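Local coordinates for benzoylformate Decarboxylase (Polynucleobacter necessarius, PDB 4K9Q), which probably decarboxylates benzoylformate to benzaldehyde, using thiamine diphosphate and a magnesium ion as cofactors, at residues V21-S26 with Y41-Q46; E47-A52 with Q433-G438; I66-T71 with I93-Q98; L410-E415 with V443-H448. All coordinates share one frame; numbering follows the deposited sequence.

Interaction 1. Residues V21-S26 with Y41-Q46; sequences VGNPGS and YVLALQ. With TPP (thiamine diphosphate), chain D.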
# COMPACT_ATOMS: atom_id res chain seq x y z
N VAL A 21 4.52 -7.95 26.25
CA VAL A 21 5.96 -7.94 26.05
C VAL A 21 6.31 -6.62 25.37
O VAL A 21 5.64 -6.21 24.42
CB VAL A 21 6.43 -9.13 25.18
CG1 VAL A 21 7.96 -9.21 25.20
CG2 VAL A 21 5.81 -10.44 25.66
N GLY A 22 7.32 -5.92 25.86
CA GLY A 22 7.53 -4.57 25.37
C GLY A 22 8.96 -4.08 25.43
O GLY A 22 9.82 -4.65 26.10
N ASN A 23 9.20 -3.01 24.69
CA ASN A 23 10.35 -2.16 24.90
C ASN A 23 9.79 -0.74 24.88
O ASN A 23 9.23 -0.30 23.87
CB ASN A 23 11.39 -2.37 23.81
CG ASN A 23 12.59 -1.45 23.97
OD1 ASN A 23 12.67 -0.40 23.33
ND2 ASN A 23 13.53 -1.83 24.83
N PRO A 24 9.87 -0.04 26.02
CA PRO A 24 9.09 1.19 26.19
C PRO A 24 9.69 2.42 25.49
O PRO A 24 10.88 2.45 25.19
CB PRO A 24 9.09 1.40 27.71
CG PRO A 24 10.39 0.80 28.15
CD PRO A 24 10.59 -0.40 27.26
N GLY A 25 8.84 3.41 25.22
CA GLY A 25 9.26 4.70 24.71
C GLY A 25 8.29 5.75 25.23
O GLY A 25 7.32 5.41 25.90
N SER A 26 8.54 7.02 24.91
CA SER A 26 7.75 8.11 25.46
C SER A 26 6.28 8.00 25.06
O SER A 26 5.39 8.32 25.85
CB SER A 26 8.31 9.46 25.02
OG SER A 26 8.14 9.65 23.63
N TYR A 41 4.26 -7.38 32.62
CA TYR A 41 5.04 -6.71 31.59
C TYR A 41 6.40 -7.37 31.53
O TYR A 41 7.07 -7.53 32.56
CB TYR A 41 5.21 -5.22 31.91
CG TYR A 41 5.93 -4.44 30.83
CD1 TYR A 41 7.31 -4.36 30.80
CD2 TYR A 41 5.21 -3.79 29.83
CE1 TYR A 41 7.97 -3.65 29.82
CE2 TYR A 41 5.86 -3.07 28.84
CZ TYR A 41 7.24 -3.00 28.84
OH TYR A 41 7.90 -2.30 27.86
N VAL A 42 6.80 -7.75 30.33
CA VAL A 42 8.08 -8.41 30.10
C VAL A 42 8.96 -7.53 29.21
O VAL A 42 8.68 -7.37 28.02
CB VAL A 42 7.91 -9.79 29.42
CG1 VAL A 42 9.27 -10.42 29.11
CG2 VAL A 42 7.07 -10.71 30.29
N LEU A 43 10.02 -6.98 29.80
CA LEU A 43 10.94 -6.12 29.06
C LEU A 43 11.87 -6.94 28.20
O LEU A 43 12.44 -7.94 28.67
CB LEU A 43 11.78 -5.26 30.02
CG LEU A 43 12.88 -4.42 29.38
CD1 LEU A 43 12.29 -3.29 28.52
CD2 LEU A 43 13.84 -3.87 30.44
N ALA A 44 12.04 -6.52 26.94
CA ALA A 44 13.20 -6.97 26.17
C ALA A 44 13.94 -5.76 25.60
O ALA A 44 13.36 -4.68 25.44
CB ALA A 44 12.78 -7.94 25.07
N LEU A 45 15.22 -5.94 25.33
CA LEU A 45 16.11 -4.82 25.01
C LEU A 45 16.06 -4.36 23.57
O LEU A 45 16.59 -3.29 23.26
CB LEU A 45 17.57 -5.19 25.34
CG LEU A 45 17.90 -5.51 26.80
CD1 LEU A 45 19.33 -6.02 26.86
CD2 LEU A 45 17.70 -4.28 27.68
N GLN A 46 15.48 -5.16 22.68
CA GLN A 46 15.38 -4.78 21.27
C GLN A 46 14.11 -5.42 20.71
O GLN A 46 13.69 -6.48 21.18
CB GLN A 46 16.63 -5.23 20.50
CG GLN A 46 16.91 -4.43 19.23
CD GLN A 46 16.39 -5.11 17.97
OE1 GLN A 46 15.74 -6.16 18.03
NE2 GLN A 46 16.68 -4.51 16.82
N1' TPP D . 13.15 1.76 20.80
C2' TPP D . 13.73 2.38 19.70
CM2 TPP D . 14.18 1.57 18.52
N3' TPP D . 13.88 3.75 19.67
C4' TPP D . 13.47 4.51 20.73
N4' TPP D . 13.61 5.83 20.69
C5' TPP D . 12.93 3.89 21.86
C6' TPP D . 12.75 2.51 21.89
C7' TPP D . 12.47 4.73 23.03
N3 TPP D . 13.51 5.34 23.85
C2 TPP D . 13.90 6.67 23.77
S1 TPP D . 15.05 7.08 24.81
C5 TPP D . 15.10 5.58 25.42
C4 TPP D . 14.20 4.70 24.83
CM4 TPP D . 14.03 3.24 25.19
C6 TPP D . 16.06 5.35 26.55
C7 TPP D . 17.52 5.56 26.22
O7 TPP D . 18.23 5.05 27.32
PA TPP D . 19.83 5.15 27.42
O1A TPP D . 20.42 4.84 26.08
O2A TPP D . 20.34 4.21 28.48
O3A TPP D . 20.11 6.71 27.68
PB TPP D . 19.83 7.57 29.00
O1B TPP D . 18.51 8.24 28.80
O2B TPP D . 20.95 8.59 29.08
O3B TPP D . 19.78 6.70 30.22

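Interaction 2. Residues E47-A52 with Q433-G438; sequences EASVVA and QYSVQG. With TPP (thiamine diphosphate), chain D; TPP (thiamine diphosphate), chain B.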
# COMPACT_ATOMS: atom_id res chain seq x y z
N GLU A 47 13.48 -4.77 19.73
CA GLU A 47 12.13 -5.13 19.34
C GLU A 47 11.97 -6.45 18.59
O GLU A 47 10.90 -7.05 18.62
CB GLU A 47 11.45 -3.97 18.61
CG GLU A 47 11.29 -2.72 19.48
CD GLU A 47 12.51 -1.81 19.50
OE1 GLU A 47 13.59 -2.19 18.99
OE2 GLU A 47 12.38 -0.69 20.05
N ALA A 48 13.02 -6.92 17.92
CA ALA A 48 12.94 -8.25 17.32
C ALA A 48 12.72 -9.27 18.45
O ALA A 48 11.91 -10.19 18.31
CB ALA A 48 14.21 -8.57 16.53
N SER A 49 13.43 -9.10 19.56
CA SER A 49 13.26 -10.01 20.69
C SER A 49 11.87 -9.87 21.31
O SER A 49 11.25 -10.86 21.68
CB SER A 49 14.35 -9.81 21.75
OG SER A 49 15.58 -10.38 21.31
N VAL A 50 11.38 -8.64 21.42
CA VAL A 50 10.04 -8.39 21.96
C VAL A 50 8.99 -9.23 21.23
O VAL A 50 8.21 -9.96 21.85
CB VAL A 50 9.66 -6.91 21.84
CG1 VAL A 50 8.19 -6.71 22.20
CG2 VAL A 50 10.57 -6.04 22.74
N VAL A 51 8.99 -9.15 19.91
CA VAL A 51 8.00 -9.86 19.11
C VAL A 51 8.18 -11.37 19.21
O VAL A 51 7.21 -12.11 19.39
CB VAL A 51 8.03 -9.38 17.65
CG1 VAL A 51 7.15 -10.28 16.76
CG2 VAL A 51 7.54 -7.94 17.58
N ALA A 52 9.42 -11.84 19.11
CA ALA A 52 9.66 -13.29 19.17
C ALA A 52 9.32 -13.92 20.53
O ALA A 52 8.81 -15.03 20.60
CB ALA A 52 11.10 -13.62 18.74
N GLN A 433 23.71 -14.46 17.01
CA GLN A 433 23.98 -13.01 17.02
C GLN A 433 22.78 -12.12 16.71
O GLN A 433 22.73 -10.99 17.17
CB GLN A 433 25.08 -12.67 16.02
CG GLN A 433 26.33 -13.53 16.13
CD GLN A 433 26.93 -13.47 17.52
OE1 GLN A 433 27.05 -12.39 18.10
NE2 GLN A 433 27.27 -14.64 18.07
N TYR A 434 21.83 -12.61 15.92
CA TYR A 434 20.80 -11.70 15.41
C TYR A 434 19.98 -11.06 16.51
O TYR A 434 19.71 -9.86 16.47
CB TYR A 434 19.88 -12.39 14.39
CG TYR A 434 20.59 -12.69 13.08
CD1 TYR A 434 21.40 -13.82 12.95
CD2 TYR A 434 20.45 -11.86 11.98
CE1 TYR A 434 22.05 -14.09 11.77
CE2 TYR A 434 21.09 -12.13 10.78
CZ TYR A 434 21.90 -13.25 10.69
OH TYR A 434 22.56 -13.55 9.52
N SER A 435 19.60 -11.86 17.51
CA SER A 435 18.76 -11.38 18.60
C SER A 435 19.38 -11.76 19.94
O SER A 435 18.68 -12.16 20.86
CB SER A 435 17.35 -11.95 18.49
OG SER A 435 16.72 -11.48 17.31
N VAL A 436 20.70 -11.64 20.01
CA VAL A 436 21.46 -12.01 21.19
C VAL A 436 20.91 -11.34 22.46
O VAL A 436 20.99 -11.91 23.56
CB VAL A 436 22.97 -11.71 20.97
CG1 VAL A 436 23.24 -10.21 20.92
CG2 VAL A 436 23.81 -12.38 22.03
N GLN A 437 20.32 -10.15 22.31
CA GLN A 437 19.83 -9.40 23.46
C GLN A 437 18.72 -10.14 24.22
O GLN A 437 18.47 -9.86 25.40
CB GLN A 437 19.32 -8.01 23.05
CG GLN A 437 20.33 -7.19 22.26
CD GLN A 437 20.11 -7.31 20.77
OE1 GLN A 437 19.70 -8.36 20.29
NE2 GLN A 437 20.37 -6.23 20.03
N GLY A 438 18.06 -11.08 23.54
CA GLY A 438 17.00 -11.86 24.15
C GLY A 438 17.44 -12.57 25.42
O GLY A 438 16.62 -12.82 26.31
N1' TPP D . 13.15 1.76 20.80
C2' TPP D . 13.73 2.38 19.70
CM2 TPP D . 14.18 1.57 18.52
N3' TPP D . 13.88 3.75 19.67
C4' TPP D . 13.47 4.51 20.73
N4' TPP D . 13.61 5.83 20.69
C5' TPP D . 12.93 3.89 21.86
C6' TPP D . 12.75 2.51 21.89
C7' TPP D . 12.47 4.73 23.03
N3 TPP D . 13.51 5.34 23.85
C2 TPP D . 13.90 6.67 23.77
S1 TPP D . 15.05 7.08 24.81
C5 TPP D . 15.10 5.58 25.42
C4 TPP D . 14.20 4.70 24.83
CM4 TPP D . 14.03 3.24 25.19
C6 TPP D . 16.06 5.35 26.55
C7 TPP D . 17.52 5.56 26.22
O7 TPP D . 18.23 5.05 27.32
PA TPP D . 19.83 5.15 27.42
O1A TPP D . 20.42 4.84 26.08
O2A TPP D . 20.34 4.21 28.48
O3A TPP D . 20.11 6.71 27.68
PB TPP D . 19.83 7.57 29.00
O1B TPP D . 18.51 8.24 28.80
O2B TPP D . 20.95 8.59 29.08
O3B TPP D . 19.78 6.70 30.22
N1' TPP B . 19.51 -12.90 7.85
C2' TPP B . 18.30 -13.31 8.39
CM2 TPP B . 17.52 -12.39 9.28
N3' TPP B . 17.78 -14.56 8.11
C4' TPP B . 18.47 -15.41 7.29
N4' TPP B . 17.96 -16.61 7.00
C5' TPP B . 19.71 -15.03 6.77
C6' TPP B . 20.23 -13.76 7.03
C7' TPP B . 20.47 -15.97 5.87
N3 TPP B . 21.07 -17.14 6.49
C2 TPP B . 20.54 -18.42 6.44
S1 TPP B . 21.43 -19.53 7.19
C5 TPP B . 22.54 -18.43 7.59
C4 TPP B . 22.25 -17.14 7.15
CM4 TPP B . 23.11 -15.92 7.39
C6 TPP B . 23.73 -18.93 8.35
C7 TPP B . 23.43 -19.54 9.71
O7 TPP B . 24.69 -19.69 10.32
PA TPP B . 24.85 -20.39 11.76
O1A TPP B . 23.75 -19.91 12.66
O2A TPP B . 26.19 -20.09 12.34
O3A TPP B . 24.53 -21.94 11.48
PB TPP B . 25.44 -23.02 10.71
O1B TPP B . 24.93 -23.07 9.30
O2B TPP B . 25.21 -24.34 11.42
O3B TPP B . 26.88 -22.62 10.71
O HOH W 1 16.86 -8.65 19.68

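Interaction 3. Residues I66-T71 with I93-Q98; sequences IVNIHT and IITAGQ. With TPP (thiamine diphosphate), chain D.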
# COMPACT_ATOMS: atom_id res chain seq x y z
N ILE A 66 0.08 -9.40 23.97
CA ILE A 66 0.25 -8.05 23.47
C ILE A 66 1.73 -7.69 23.37
O ILE A 66 2.51 -7.96 24.28
CB ILE A 66 -0.44 -7.02 24.38
CG1 ILE A 66 -1.96 -7.21 24.30
CG2 ILE A 66 -0.07 -5.61 23.96
CD1 ILE A 66 -2.70 -6.38 25.29
N VAL A 67 2.11 -7.12 22.23
CA VAL A 67 3.41 -6.53 22.02
C VAL A 67 3.21 -5.01 22.12
O VAL A 67 2.28 -4.47 21.54
CB VAL A 67 3.98 -6.91 20.63
CG1 VAL A 67 5.14 -5.99 20.23
CG2 VAL A 67 4.43 -8.37 20.63
N ASN A 68 4.05 -4.33 22.89
CA ASN A 68 3.96 -2.87 22.99
C ASN A 68 5.33 -2.29 22.67
O ASN A 68 6.29 -2.48 23.43
CB ASN A 68 3.51 -2.45 24.39
CG ASN A 68 3.23 -0.96 24.51
OD1 ASN A 68 3.78 -0.29 25.39
ND2 ASN A 68 2.38 -0.43 23.63
N ILE A 69 5.44 -1.62 21.52
CA ILE A 69 6.71 -1.07 21.08
C ILE A 69 6.58 0.39 20.68
O ILE A 69 5.48 0.94 20.64
CB ILE A 69 7.33 -1.93 19.97
CG1 ILE A 69 6.40 -2.01 18.75
CG2 ILE A 69 7.67 -3.33 20.50
CD1 ILE A 69 6.86 -3.05 17.72
N HIS A 70 7.72 1.01 20.38
CA HIS A 70 7.79 2.46 20.32
C HIS A 70 7.68 2.99 18.90
O HIS A 70 8.66 3.04 18.18
CB HIS A 70 9.09 2.95 20.93
CG HIS A 70 9.26 4.44 20.90
ND1 HIS A 70 8.35 5.30 21.47
CD2 HIS A 70 10.23 5.21 20.36
CE1 HIS A 70 8.77 6.55 21.29
NE2 HIS A 70 9.91 6.52 20.63
N THR A 71 6.47 3.41 18.54
CA THR A 71 6.21 4.08 17.26
C THR A 71 6.87 3.38 16.05
O THR A 71 7.00 2.15 16.03
CB THR A 71 6.45 5.61 17.38
OG1 THR A 71 6.02 6.29 16.19
CG2 THR A 71 7.92 5.95 17.69
N ILE A 93 -1.18 -9.44 19.17
CA ILE A 93 -1.72 -8.09 19.01
C ILE A 93 -0.57 -7.11 19.14
O ILE A 93 -0.10 -6.82 20.25
CB ILE A 93 -2.84 -7.81 20.02
CG1 ILE A 93 -3.98 -8.81 19.81
CG2 ILE A 93 -3.34 -6.37 19.89
CD1 ILE A 93 -5.09 -8.70 20.85
N ILE A 94 -0.10 -6.62 17.99
CA ILE A 94 1.04 -5.70 17.97
C ILE A 94 0.55 -4.28 18.20
O ILE A 94 -0.25 -3.77 17.41
CB ILE A 94 1.81 -5.74 16.64
CG1 ILE A 94 2.17 -7.18 16.21
CG2 ILE A 94 3.05 -4.84 16.74
CD1 ILE A 94 3.06 -7.93 17.17
N THR A 95 1.00 -3.64 19.26
CA THR A 95 0.63 -2.25 19.49
C THR A 95 1.87 -1.37 19.49
O THR A 95 2.91 -1.75 20.01
CB THR A 95 -0.15 -2.05 20.80
OG1 THR A 95 0.72 -2.22 21.93
CG2 THR A 95 -1.29 -3.05 20.89
N ALA A 96 1.77 -0.21 18.86
CA ALA A 96 2.83 0.78 18.96
C ALA A 96 2.23 2.13 19.31
O ALA A 96 1.21 2.53 18.75
CB ALA A 96 3.60 0.88 17.65
N GLY A 97 2.86 2.84 20.24
CA GLY A 97 2.44 4.20 20.52
C GLY A 97 2.64 5.06 19.29
O GLY A 97 3.46 4.76 18.42
N GLN A 98 1.87 6.13 19.23
CA GLN A 98 1.92 7.10 18.14
C GLN A 98 2.00 8.48 18.79
O GLN A 98 1.60 8.65 19.96
CB GLN A 98 0.65 6.97 17.31
CG GLN A 98 0.40 8.05 16.24
CD GLN A 98 1.47 8.06 15.14
OE1 GLN A 98 2.61 8.45 15.39
NE2 GLN A 98 1.09 7.63 13.93
N1' TPP D . 13.15 1.76 20.80
C2' TPP D . 13.73 2.38 19.70
CM2 TPP D . 14.18 1.57 18.52
N3' TPP D . 13.88 3.75 19.67
C4' TPP D . 13.47 4.51 20.73
N4' TPP D . 13.61 5.83 20.69
C5' TPP D . 12.93 3.89 21.86
C6' TPP D . 12.75 2.51 21.89
C7' TPP D . 12.47 4.73 23.03
N3 TPP D . 13.51 5.34 23.85
C2 TPP D . 13.90 6.67 23.77
S1 TPP D . 15.05 7.08 24.81
C5 TPP D . 15.10 5.58 25.42
C4 TPP D . 14.20 4.70 24.83
CM4 TPP D . 14.03 3.24 25.19
C6 TPP D . 16.06 5.35 26.55
C7 TPP D . 17.52 5.56 26.22
O7 TPP D . 18.23 5.05 27.32
PA TPP D . 19.83 5.15 27.42
O1A TPP D . 20.42 4.84 26.08
O2A TPP D . 20.34 4.21 28.48
O3A TPP D . 20.11 6.71 27.68
PB TPP D . 19.83 7.57 29.00
O1B TPP D . 18.51 8.24 28.80
O2B TPP D . 20.95 8.59 29.08
O3B TPP D . 19.78 6.70 30.22

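Interaction 4. Residues L410-E415 with V443-H448; sequences LALGEE and VQQKTH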
# COMPACT_ATOMS: atom_id res chain seq x y z
N LEU A 410 8.64 -19.38 25.14
CA LEU A 410 8.18 -20.75 25.40
C LEU A 410 8.40 -21.10 26.87
O LEU A 410 7.54 -21.70 27.51
CB LEU A 410 8.90 -21.76 24.48
CG LEU A 410 8.45 -21.68 23.01
CD1 LEU A 410 9.46 -22.34 22.06
CD2 LEU A 410 7.05 -22.28 22.84
N ALA A 411 9.54 -20.67 27.41
CA ALA A 411 9.84 -20.86 28.83
C ALA A 411 8.85 -20.13 29.75
O ALA A 411 8.41 -20.69 30.77
CB ALA A 411 11.28 -20.44 29.14
N LEU A 412 8.51 -18.90 29.41
CA LEU A 412 7.48 -18.17 30.16
C LEU A 412 6.17 -18.95 30.14
O LEU A 412 5.45 -19.00 31.13
CB LEU A 412 7.28 -16.76 29.58
CG LEU A 412 8.43 -15.76 29.81
CD1 LEU A 412 8.14 -14.46 29.07
CD2 LEU A 412 8.65 -15.48 31.30
N GLY A 413 5.88 -19.57 29.00
CA GLY A 413 4.69 -20.41 28.85
C GLY A 413 4.70 -21.62 29.77
O GLY A 413 3.66 -22.00 30.31
N GLU A 414 5.86 -22.24 29.93
CA GLU A 414 6.00 -23.38 30.84
C GLU A 414 5.69 -22.96 32.27
O GLU A 414 5.18 -23.75 33.05
CB GLU A 414 7.42 -23.96 30.76
CG GLU A 414 7.68 -24.70 29.46
CD GLU A 414 6.68 -25.82 29.24
OE1 GLU A 414 6.70 -26.80 30.01
OE2 GLU A 414 5.84 -25.72 28.31
N GLU A 415 6.02 -21.73 32.63
CA GLU A 415 5.73 -21.26 33.98
C GLU A 415 4.26 -20.91 34.14
O GLU A 415 3.66 -21.16 35.19
CB GLU A 415 6.66 -20.12 34.39
CG GLU A 415 8.13 -20.54 34.38
CD GLU A 415 9.07 -19.51 34.96
OE1 GLU A 415 8.81 -19.02 36.08
OE2 GLU A 415 10.08 -19.19 34.29
N VAL A 443 17.36 -14.13 31.54
CA VAL A 443 18.00 -13.98 32.84
C VAL A 443 17.12 -13.22 33.83
O VAL A 443 16.90 -13.66 34.96
CB VAL A 443 19.38 -13.32 32.70
CG1 VAL A 443 19.98 -13.07 34.06
CG2 VAL A 443 20.30 -14.22 31.88
N GLN A 444 16.59 -12.08 33.39
CA GLN A 444 15.80 -11.22 34.26
C GLN A 444 14.49 -11.88 34.71
O GLN A 444 14.05 -11.66 35.84
CB GLN A 444 15.52 -9.87 33.60
CG GLN A 444 16.75 -9.00 33.45
CD GLN A 444 17.34 -8.61 34.78
OE1 GLN A 444 16.62 -8.23 35.71
NE2 GLN A 444 18.65 -8.72 34.90
N GLN A 445 13.89 -12.68 33.83
CA GLN A 445 12.66 -13.39 34.15
C GLN A 445 12.92 -14.74 34.83
O GLN A 445 11.99 -15.41 35.27
CB GLN A 445 11.80 -13.60 32.90
CG GLN A 445 11.36 -12.32 32.21
CD GLN A 445 10.41 -11.48 33.05
OE1 GLN A 445 9.51 -12.01 33.71
NE2 GLN A 445 10.60 -10.17 33.03
N LYS A 446 14.20 -15.11 34.93
CA LYS A 446 14.62 -16.39 35.49
C LYS A 446 13.99 -17.59 34.78
O LYS A 446 13.64 -18.59 35.41
CB LYS A 446 14.35 -16.43 37.00
CG LYS A 446 15.07 -15.32 37.76
CD LYS A 446 14.79 -15.38 39.25
CE LYS A 446 15.61 -14.33 39.98
NZ LYS A 446 15.35 -12.96 39.44
N THR A 447 13.86 -17.50 33.46
CA THR A 447 13.36 -18.63 32.67
C THR A 447 14.40 -19.74 32.60
O THR A 447 15.62 -19.49 32.54
CB THR A 447 12.98 -18.22 31.22
OG1 THR A 447 14.10 -17.58 30.59
CG2 THR A 447 11.80 -17.25 31.23
N HIS A 448 13.92 -20.98 32.61
CA HIS A 448 14.82 -22.12 32.51
C HIS A 448 15.04 -22.43 31.03
O HIS A 448 14.25 -23.14 30.40
CB HIS A 448 14.25 -23.34 33.24
CG HIS A 448 15.27 -24.41 33.49
ND1 HIS A 448 14.97 -25.57 34.17
CD2 HIS A 448 16.57 -24.50 33.15
CE1 HIS A 448 16.05 -26.33 34.24
NE2 HIS A 448 17.04 -25.70 33.63
O HOH W 2 11.17 -21.61 32.91

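Interaction 1. Residues V21-S26 with Y41-Q46
The Y41 ring meets G22 obliquely, its CZ 3.8 Å from G22 CA, and the phenol oxygen reaches past the glycine to P24, where OH stands 3.3 Å from CD. A beta carbon on G22 would clash with that oxygen. The second flat group, the carboxamide of N23, lies between the A44 carbonyl and the aminopyrimidine of thiamine diphosphate. The two segments belong to a beta-alpha-beta unit of the N-terminal domain, in which helix 29-32 connects the parallel neighbours 19-22 and 40-43. G22 supplies both backbone bonds of the pairing: its N donates to V42 O at 2.9 Å, and its O accepts from A44 N at 3.0 Å. V21 and V42 share one sheet face, where V21 packs on A54 of helix 47-61. In N23, CG stands anti to the backbone N (chi1 177°), which carries the amide to the cofactor; an alanine here would probably open a gap between A44 and the aminopyrimidine. The second subunit supplies hydrogen bonds to this cofactor, through S375 and G460 among others, and its G476 packs on P24 and L43. Those two side chains cross at about a right angle, with P24 CD 3.6 Å from L43 CD1.

Interaction 2. Residues E47-A52 with Q433-G438
S49, on the first turn of helix 47-61, presses its hydroxyl against the turn S435-G438, and this is the close part of the contact. Its OG is 3.5 Å from G438 CA and 3.7 Å from S435 CB; a side chain on G438 would be tight against the same oxygen. Beside it, A48 CB touches S435 OG at 3.9 Å, while that hydroxyl bonds elsewhere, to G401 O. The turn is type I, closed by G438 N bonding to S435 O. Toward Q437 the fit is looser, and a water fills in: it lies 2.7 Å from S49 OG and donates to Q437 OE1. The other end of that amide, NE2, binds Q433 O of the second subunit. E47 and Y434, away from the touching residues, face different cofactors. E47 puts OE2 2.7 Å from N1' of the thiamine diphosphate held by the second subunit. Y434 lies obliquely to the cofactor held by its own subunit, with CE2 3.4 Å from N1' and OH 3.2 Å from CM4. An alanine in place of Y434 would probably open a gap beside that aminopyrimidine and the thiazolium methyl. As in the pyruvate oxidase-like thiamine diphosphate enzymes to which this decarboxylase belongs, the N-terminal domain of one subunit and the C-terminal domain of another enclose each cofactor at the interface.

Interaction 3. Residues I66-T71 with I93-Q98
T95 and N68 meet because of their first torsions: T95 holds OG1 between its backbone N and carbonyl carbon (chi1 71°), while N68 holds CG anti to its backbone N. The hydroxyl then works both ways. It donates to V67 O, with OG1 2.8 Å from that oxygen, and accepts from N68 ND2 at 3.0 Å, nearly in the plane of the amide. V67 O is gripped twice, since T95 N also donates to it at 2.7 Å, so one threonine closes on a single carbonyl with both its backbone and its side chain. The rest is regular parallel pairing of strands 66-69 and 93-98, whose directions differ by 23°. V67 N bonds to I93 O and I69 N to T95 O, and the series ends in a longer bond, G97 N to I69 O at 3.3 Å. Past it, T71 CA makes a CH...O contact of 3.1 Å with G97 O.

The opposite face is hydrocarbon. V67 and I94 lie side by side, pointing the same way, and CD1 of I94 comes 3.7 Å from V67 CB; I69 CG1 sits 4.2 Å from A96 CB. H70 leads out of the sheet toward thiamine diphosphate, one ring face against C7', its ND1 bonded to E28. Strand 19-22 flanks 66-69, and 154-159 flanks 93-98. Helix 47-61 covers V67 and I69 through V50, whereas N68, on the other face, packs against F31 and L32 of helix 29-32.

Interaction 4. Residues L410-E415 with V443-H448
A411 and T447 form the apolar centre of this contact, CB against CB at 3.5 Å, tighter than usual for two carbons. T447 turns its hydroxyl between the backbone N and carbonyl carbon (chi1 55°) and its methyl the other way, anti to the carbonyl carbon. CG2 therefore meets both A411 CB, at 3.8 Å, and CD2 of L412, at 3.6 Å. The same leucine methyl also touches Q445 CB at 4.0 Å, the two side chains crossing obliquely. L412 also packs against I53 and L57 of helix 47-61, which ties helix 403-417 to the N-terminal domain.

The polar link between the segments is a water. It donates to E415 OE2 at 3.0 Å and accepts from H448 N at 2.8 Å, so the carboxylate reaches the backbone indirectly. E415 OE2 otherwise lies against T447 CA at 3.7 Å, and its OE1 forms a long, weak ion pair with K515. The T447 hydroxyl bonds back to G442 O.

Backbone geometry sets the stage. Helix 438-445 closes in a Schellman motif at K446, whose positive phi turns the chain so that T447 comes to lie against A411 and L412 of helix 403-417; K446 O is bound by K515.

With a small apolar core of A411, L412 and T447 and a bridging water in place of direct polar bonds, the contact rests chiefly on fit. The charge of E415, at the partly exposed border, is probably offset only modestly by K515.

How the interactions relate
Interactions 1 and 3 belong to one parallel sheet: strand 19-22 bonds to 66-69 through V21, so the two pairings continue each other, and both are buried and held by backbone bonds, two in interaction 1 and more in interaction 3. Interaction 2 uses the helix that lies over that sheet, with V50 touching residues of both. It too is buried, but it joins the N-terminal to the C-terminal domain through small side chains and a water. Interaction 4 lies within the C-terminal domain and nearer the surface, again water-bridged; it touches interaction 1 through V42, and its helix 438-445 follows the turn of interaction 2. Interactions 1, 2 and 3 all reach the same thiamine diphosphate, whereas interaction 4 is plain packing.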